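Long-range contact in glycosyl hydrolases family 2, sugar binding domain protein (Bacteroides uniformis str. 3978 T3 ii, PDB 6D1P), which probably hydrolyses O-glycosidic bonds as a family 2 beta-glucuronidase from a human gut bacterium: residues 719-733 with 797-811. Residues are numbered along the deposited sequence; the frame is centred on the assembly and turned at random.
Sequences ILLTQTAQDAETILV and ASDSKRILKTALISV
Two facing antiparallel sheets close over an apolar interior in this C-terminal beta-sandwich, and Leu721 against Ile809 shows how such layers meet through branched aliphatic side chains. One sheet pairs strands 719-723 and 730-733, the other strands 797-799 and 807-811; the edge strands 719-723 and 807-811 run nearly parallel, their axes inclined by 16° and 6.6 Å apart at closest approach. Ile719, Leu721 and Gln723 face Ala807, Ile809 and Val811 in turn. Leu721 crosses Ile809 at a slant: CD1 of Leu721 lies 3.7 Å from CG2 of Ile809 and also rests on the Ala807 carbonyl, and both its methyl branches reach the methyl of Ala797, each 4.1 Å from CB. An alanine in place of Leu721 would probably open a gap between Ala797, Ala807 and Ile809, since both methyl branches that fill it would be gone. With Ile809 CG1 anti to the backbone N (chi1 -178°), its CD1 reaches the backbone of Thr722, 3.8 Å from Thr722 C. Farther along, Ile731 CD1 and Val811 CG1 meet tip to tip at 3.6 Å, beside the looser pair Val733 and Val811. At the other end Ile719 CG1 meets Leu804 CD1 at 3.6 Å, the two side chains crossing at about a right angle, while Ile719 CD1 lies over the backbone of Ser798 and Asp799. Asp799 holds the loop that carries Leu804: its OD2 takes the N-H of Ile803 on the syn lone pair, and its OD1 receives that of Leu804 from above the carboxylate plane. Here a water links strand 719-723 to the loop before strand 807-811, accepting from Ile719 N at 2.9 Å and donating to Lys805 O at 2.6 Å.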
loop_
_atom_site.group_PDB
_atom_site.type_symbol
_atom_site.label_atom_id
_atom_site.label_comp_id
_atom_site.label_asym_id
_atom_site.label_seq_id
_atom_site.Cartn_x
_atom_site.Cartn_y
_atom_site.Cartn_z
ATOM N N ILE A 719 -22.719 3.202 25.491
ATOM C CA ILE A 719 -23.054 2.823 24.129
ATOM C C ILE A 719 -23.873 1.550 24.197
ATOM O O ILE A 719 -23.459 0.578 24.831
ATOM C CB ILE A 719 -21.797 2.613 23.269
ATOM C CG1 ILE A 719 -20.844 3.800 23.411
ATOM C CG2 ILE A 719 -22.191 2.388 21.828
ATOM C CD1 ILE A 719 -19.501 3.591 22.739
ATOM N N LEU A 720 -25.029 1.558 23.554
ATOM C CA LEU A 720 -25.867 0.378 23.450
ATOM C C LEU A 720 -25.858 -0.112 22.014
ATOM O O LEU A 720 -25.968 0.685 21.077
ATOM C CB LEU A 720 -27.308 0.667 23.870
ATOM C CG LEU A 720 -27.572 1.144 25.295
ATOM C CD1 LEU A 720 -29.078 1.237 25.525
ATOM C CD2 LEU A 720 -26.928 0.219 26.310
ATOM N N LEU A 721 -25.744 -1.419 21.841
ATOM C CA LEU A 721 -25.854 -2.036 20.529
ATOM C C LEU A 721 -27.159 -2.810 20.424
ATOM O O LEU A 721 -27.575 -3.475 21.377
ATOM C CB LEU A 721 -24.663 -2.964 20.261
ATOM C CG LEU A 721 -23.400 -2.204 19.882
ATOM C CD1 LEU A 721 -22.110 -3.077 19.989
ATOM C CD2 LEU A 721 -23.586 -1.634 18.480
ATOM N N THR A 722 -27.802 -2.709 19.264
ATOM C CA THR A 722 -28.964 -3.511 18.922
ATOM C C THR A 722 -28.823 -3.920 17.467
ATOM O O THR A 722 -28.023 -3.344 16.737
ATOM C CB THR A 722 -30.262 -2.720 19.139
ATOM O OG1 THR A 722 -30.125 -1.430 18.528
ATOM C CG2 THR A 722 -30.526 -2.535 20.624
ATOM N N GLN A 723 -29.606 -4.911 17.030
ATOM C CA GLN A 723 -29.669 -5.264 15.612
ATOM C C GLN A 723 -31.076 -5.047 15.065
ATOM O O GLN A 723 -32.067 -5.319 15.752
ATOM C CB GLN A 723 -29.216 -6.714 15.335
ATOM C CG GLN A 723 -29.313 -7.718 16.501
ATOM C CD GLN A 723 -28.624 -9.055 16.182
ATOM O OE1 GLN A 723 -28.784 -9.602 15.086
ATOM N NE2 GLN A 723 -27.845 -9.568 17.134
ATOM N N THR A 724 -31.142 -4.548 13.813
ATOM C CA THR A 724 -32.395 -4.228 13.096
ATOM C C THR A 724 -32.317 -4.683 11.628
ATOM O O THR A 724 -32.599 -3.913 10.700
ATOM C CB THR A 724 -32.700 -2.729 13.159
ATOM O OG1 THR A 724 -31.525 -1.991 13.559
ATOM C CG2 THR A 724 -33.821 -2.456 14.116
ATOM N N ALA A 725 -31.953 -5.971 11.435
ATOM C CA ALA A 725 -31.678 -6.568 10.129
ATOM C C ALA A 725 -32.951 -6.870 9.357
ATOM O O ALA A 725 -33.831 -7.578 9.861
ATOM C CB ALA A 725 -30.912 -7.872 10.327
ATOM N N GLN A 726 -33.045 -6.365 8.122
ATOM C CA GLN A 726 -34.218 -6.679 7.323
ATOM C C GLN A 726 -33.845 -7.116 5.920
ATOM O O GLN A 726 -34.694 -7.031 5.016
ATOM C CB GLN A 726 -35.198 -5.491 7.290
ATOM C CG GLN A 726 -34.761 -4.302 6.424
ATOM C CD GLN A 726 -33.399 -3.693 6.824
ATOM O OE1 GLN A 726 -32.320 -4.328 6.671
ATOM N NE2 GLN A 726 -33.443 -2.436 7.306
ATOM N N ASP A 727 -32.627 -7.616 5.716
ATOM C CA ASP A 727 -32.244 -8.027 4.381
ATOM C C ASP A 727 -31.864 -9.491 4.363
ATOM O O ASP A 727 -31.513 -10.052 5.396
ATOM C CB ASP A 727 -31.103 -7.188 3.856
ATOM C CG ASP A 727 -31.375 -6.683 2.476
ATOM O OD1 ASP A 727 -32.461 -6.089 2.280
ATOM O OD2 ASP A 727 -30.514 -6.909 1.604
ATOM N N ALA A 728 -31.978 -10.111 3.178
ATOM C CA ALA A 728 -31.558 -11.492 3.039
ATOM C C ALA A 728 -30.047 -11.643 3.084
ATOM O O ALA A 728 -29.556 -12.757 3.290
ATOM C CB ALA A 728 -32.111 -12.079 1.748
ATOM N N GLU A 729 -29.299 -10.555 2.915
ATOM C CA GLU A 729 -27.844 -10.619 2.890
ATOM C C GLU A 729 -27.158 -9.946 4.073
ATOM O O GLU A 729 -25.985 -10.237 4.324
ATOM C CB GLU A 729 -27.300 -9.983 1.599
ATOM C CG GLU A 729 -27.998 -10.458 0.339
ATOM C CD GLU A 729 -28.617 -9.312 -0.446
ATOM O OE1 GLU A 729 -28.125 -8.162 -0.328
ATOM O OE2 GLU A 729 -29.597 -9.569 -1.182
ATOM N N THR A 730 -27.826 -9.044 4.789
ATOM C CA THR A 730 -27.127 -8.207 5.749
ATOM C C THR A 730 -27.949 -8.031 7.016
ATOM O O THR A 730 -29.177 -8.091 7.003
ATOM C CB THR A 730 -26.784 -6.808 5.171
ATOM O OG1 THR A 730 -27.962 -6.002 5.143
ATOM C CG2 THR A 730 -26.222 -6.903 3.745
ATOM N N ILE A 731 -27.237 -7.800 8.105
ATOM C CA ILE A 731 -27.801 -7.345 9.360
ATOM C C ILE A 731 -27.355 -5.908 9.581
ATOM O O ILE A 731 -26.212 -5.545 9.269
ATOM C CB ILE A 731 -27.357 -8.253 10.521
ATOM C CG1 ILE A 731 -27.987 -9.643 10.373
ATOM C CG2 ILE A 731 -27.693 -7.612 11.869
ATOM C CD1 ILE A 731 -26.995 -10.786 10.469
ATOM N N LEU A 732 -28.263 -5.083 10.082
ATOM C CA LEU A 732 -27.947 -3.713 10.440
ATOM C C LEU A 732 -27.736 -3.650 11.942
ATOM O O LEU A 732 -28.616 -4.042 12.707
ATOM C CB LEU A 732 -29.062 -2.757 10.010
ATOM C CG LEU A 732 -28.799 -1.274 10.305
ATOM C CD1 LEU A 732 -27.495 -0.822 9.621
ATOM C CD2 LEU A 732 -29.985 -0.389 9.904
ATOM N N VAL A 733 -26.570 -3.182 12.363
ATOM C CA VAL A 733 -26.243 -3.033 13.772
ATOM C C VAL A 733 -26.228 -1.545 14.089
ATOM O O VAL A 733 -25.722 -0.739 13.297
ATOM C CB VAL A 733 -24.884 -3.692 14.094
ATOM C CG1 VAL A 733 -24.351 -3.230 15.435
ATOM C CG2 VAL A 733 -25.015 -5.200 14.075
ATOM N N ALA A 797 -18.377 -1.638 19.311
ATOM C CA ALA A 797 -18.527 -0.211 19.033
ATOM C C ALA A 797 -17.858 0.590 20.138
ATOM O O ALA A 797 -18.068 0.313 21.324
ATOM C CB ALA A 797 -20.003 0.207 18.901
ATOM N N SER A 798 -17.063 1.584 19.739
ATOM C CA SER A 798 -16.370 2.472 20.658
ATOM C C SER A 798 -16.490 3.913 20.183
ATOM O O SER A 798 -16.660 4.180 18.990
ATOM C CB SER A 798 -14.890 2.104 20.765
ATOM O OG SER A 798 -14.737 0.699 20.711
ATOM N N ASP A 799 -16.409 4.843 21.130
ATOM C CA ASP A 799 -16.145 6.229 20.781
ATOM C C ASP A 799 -14.665 6.361 20.456
ATOM O O ASP A 799 -13.806 5.842 21.181
ATOM C CB ASP A 799 -16.539 7.183 21.909
ATOM C CG ASP A 799 -15.669 7.033 23.128
ATOM O OD1 ASP A 799 -15.676 5.942 23.743
ATOM O OD2 ASP A 799 -14.963 8.005 23.461
ATOM N N SER A 800 -14.366 7.027 19.343
ATOM C CA SER A 800 -12.978 7.110 18.903
ATOM C C SER A 800 -12.081 7.705 19.980
ATOM O O SER A 800 -10.899 7.355 20.062
ATOM C CB SER A 800 -12.903 7.921 17.612
ATOM O OG SER A 800 -13.815 7.365 16.679
ATOM N N LYS A 801 -12.628 8.576 20.828
ATOM C CA LYS A 801 -11.863 9.171 21.914
ATOM C C LYS A 801 -11.639 8.214 23.081
ATOM O O LYS A 801 -10.880 8.556 23.991
ATOM C CB LYS A 801 -12.566 10.440 22.396
ATOM C CG LYS A 801 -12.592 11.538 21.340
ATOM C CD LYS A 801 -13.104 12.855 21.880
ATOM C CE LYS A 801 -12.508 14.030 21.102
ATOM N NZ LYS A 801 -13.121 15.336 21.498
ATOM N N ARG A 802 -12.291 7.050 23.091
ATOM C CA ARG A 802 -12.044 6.003 24.088
ATOM C C ARG A 802 -12.408 6.429 25.506
ATOM O O ARG A 802 -11.871 5.887 26.475
ATOM C CB ARG A 802 -10.584 5.532 24.056
ATOM C CG ARG A 802 -10.219 4.755 22.822
ATOM C CD ARG A 802 -11.248 3.665 22.529
ATOM N NE ARG A 802 -10.835 2.844 21.389
ATOM C CZ ARG A 802 -10.772 1.511 21.396
ATOM N NH1 ARG A 802 -11.129 0.818 22.483
ATOM N NH2 ARG A 802 -10.374 0.868 20.299
ATOM N N ILE A 803 -13.309 7.395 25.657
ATOM C CA ILE A 803 -13.763 7.753 26.995
ATOM C C ILE A 803 -14.918 6.865 27.457
ATOM O O ILE A 803 -15.057 6.611 28.654
ATOM C CB ILE A 803 -14.138 9.247 27.076
ATOM C CG1 ILE A 803 -15.197 9.609 26.028
ATOM C CG2 ILE A 803 -12.885 10.104 26.940
ATOM C CD1 ILE A 803 -15.616 11.084 26.024
ATOM N N LEU A 804 -15.742 6.373 26.549
ATOM C CA LEU A 804 -16.768 5.426 26.948
ATOM C C LEU A 804 -16.211 4.013 26.852
ATOM O O LEU A 804 -15.233 3.761 26.151
ATOM C CB LEU A 804 -18.015 5.565 26.068
ATOM C CG LEU A 804 -18.511 6.975 25.733
ATOM C CD1 LEU A 804 -19.741 6.931 24.810
ATOM C CD2 LEU A 804 -18.828 7.741 27.006
ATOM N N LYS A 805 -16.845 3.089 27.568
ATOM C CA LYS A 805 -16.448 1.692 27.518
ATOM C C LYS A 805 -17.015 1.049 26.262
ATOM O O LYS A 805 -18.157 1.315 25.875
ATOM C CB LYS A 805 -16.932 0.946 28.765
ATOM C CG LYS A 805 -16.229 1.350 30.077
ATOM C CD LYS A 805 -14.949 0.539 30.322
ATOM C CE LYS A 805 -13.915 1.297 31.178
ATOM N NZ LYS A 805 -12.564 1.406 30.504
ATOM N N THR A 806 -16.200 0.222 25.617
ATOM C CA THR A 806 -16.571 -0.413 24.357
ATOM C C THR A 806 -17.803 -1.278 24.553
ATOM O O THR A 806 -17.953 -1.931 25.581
ATOM C CB THR A 806 -15.397 -1.271 23.841
ATOM O OG1 THR A 806 -14.344 -0.420 23.382
ATOM C CG2 THR A 806 -15.818 -2.197 22.719
ATOM N N ALA A 807 -18.688 -1.282 23.562
ATOM C CA ALA A 807 -19.859 -2.141 23.580
ATOM C C ALA A 807 -19.666 -3.318 22.625
ATOM O O ALA A 807 -18.971 -3.199 21.612
ATOM C CB ALA A 807 -21.119 -1.346 23.190
ATOM N N LEU A 808 -20.335 -4.443 22.933
ATOM C CA LEU A 808 -20.285 -5.660 22.126
ATOM C C LEU A 808 -21.680 -6.220 21.906
ATOM O O LEU A 808 -22.537 -6.149 22.784
ATOM C CB LEU A 808 -19.454 -6.770 22.788
ATOM C CG LEU A 808 -18.017 -6.452 23.175
ATOM C CD1 LEU A 808 -17.475 -7.616 23.947
ATOM C CD2 LEU A 808 -17.195 -6.172 21.920
ATOM N N ILE A 809 -21.875 -6.850 20.752
ATOM C CA ILE A 809 -23.098 -7.586 20.477
ATOM C C ILE A 809 -22.753 -8.806 19.637
ATOM O O ILE A 809 -21.950 -8.730 18.702
ATOM C CB ILE A 809 -24.131 -6.689 19.774
ATOM C CG1 ILE A 809 -25.444 -7.435 19.526
ATOM C CG2 ILE A 809 -23.573 -6.140 18.472
ATOM C CD1 ILE A 809 -26.576 -6.474 19.048
ATOM N N SER A 810 -23.360 -9.938 19.978
ATOM C CA SER A 810 -23.226 -11.154 19.196
ATOM C C SER A 810 -24.292 -11.161 18.120
ATOM O O SER A 810 -25.454 -10.847 18.381
ATOM C CB SER A 810 -23.361 -12.393 20.089
ATOM O OG SER A 810 -22.606 -12.210 21.277
ATOM N N VAL A 811 -23.894 -11.515 16.907
ATOM C CA VAL A 811 -24.762 -11.444 15.743
ATOM C C VAL A 811 -24.936 -12.862 15.214
ATOM O O VAL A 811 -23.988 -13.453 14.679
ATOM C CB VAL A 811 -24.188 -10.504 14.672
ATOM C CG1 VAL A 811 -25.039 -10.517 13.431
ATOM C CG2 VAL A 811 -24.087 -9.101 15.222
HETATM O O HOH W 1 -20.570 1.743 26.741
#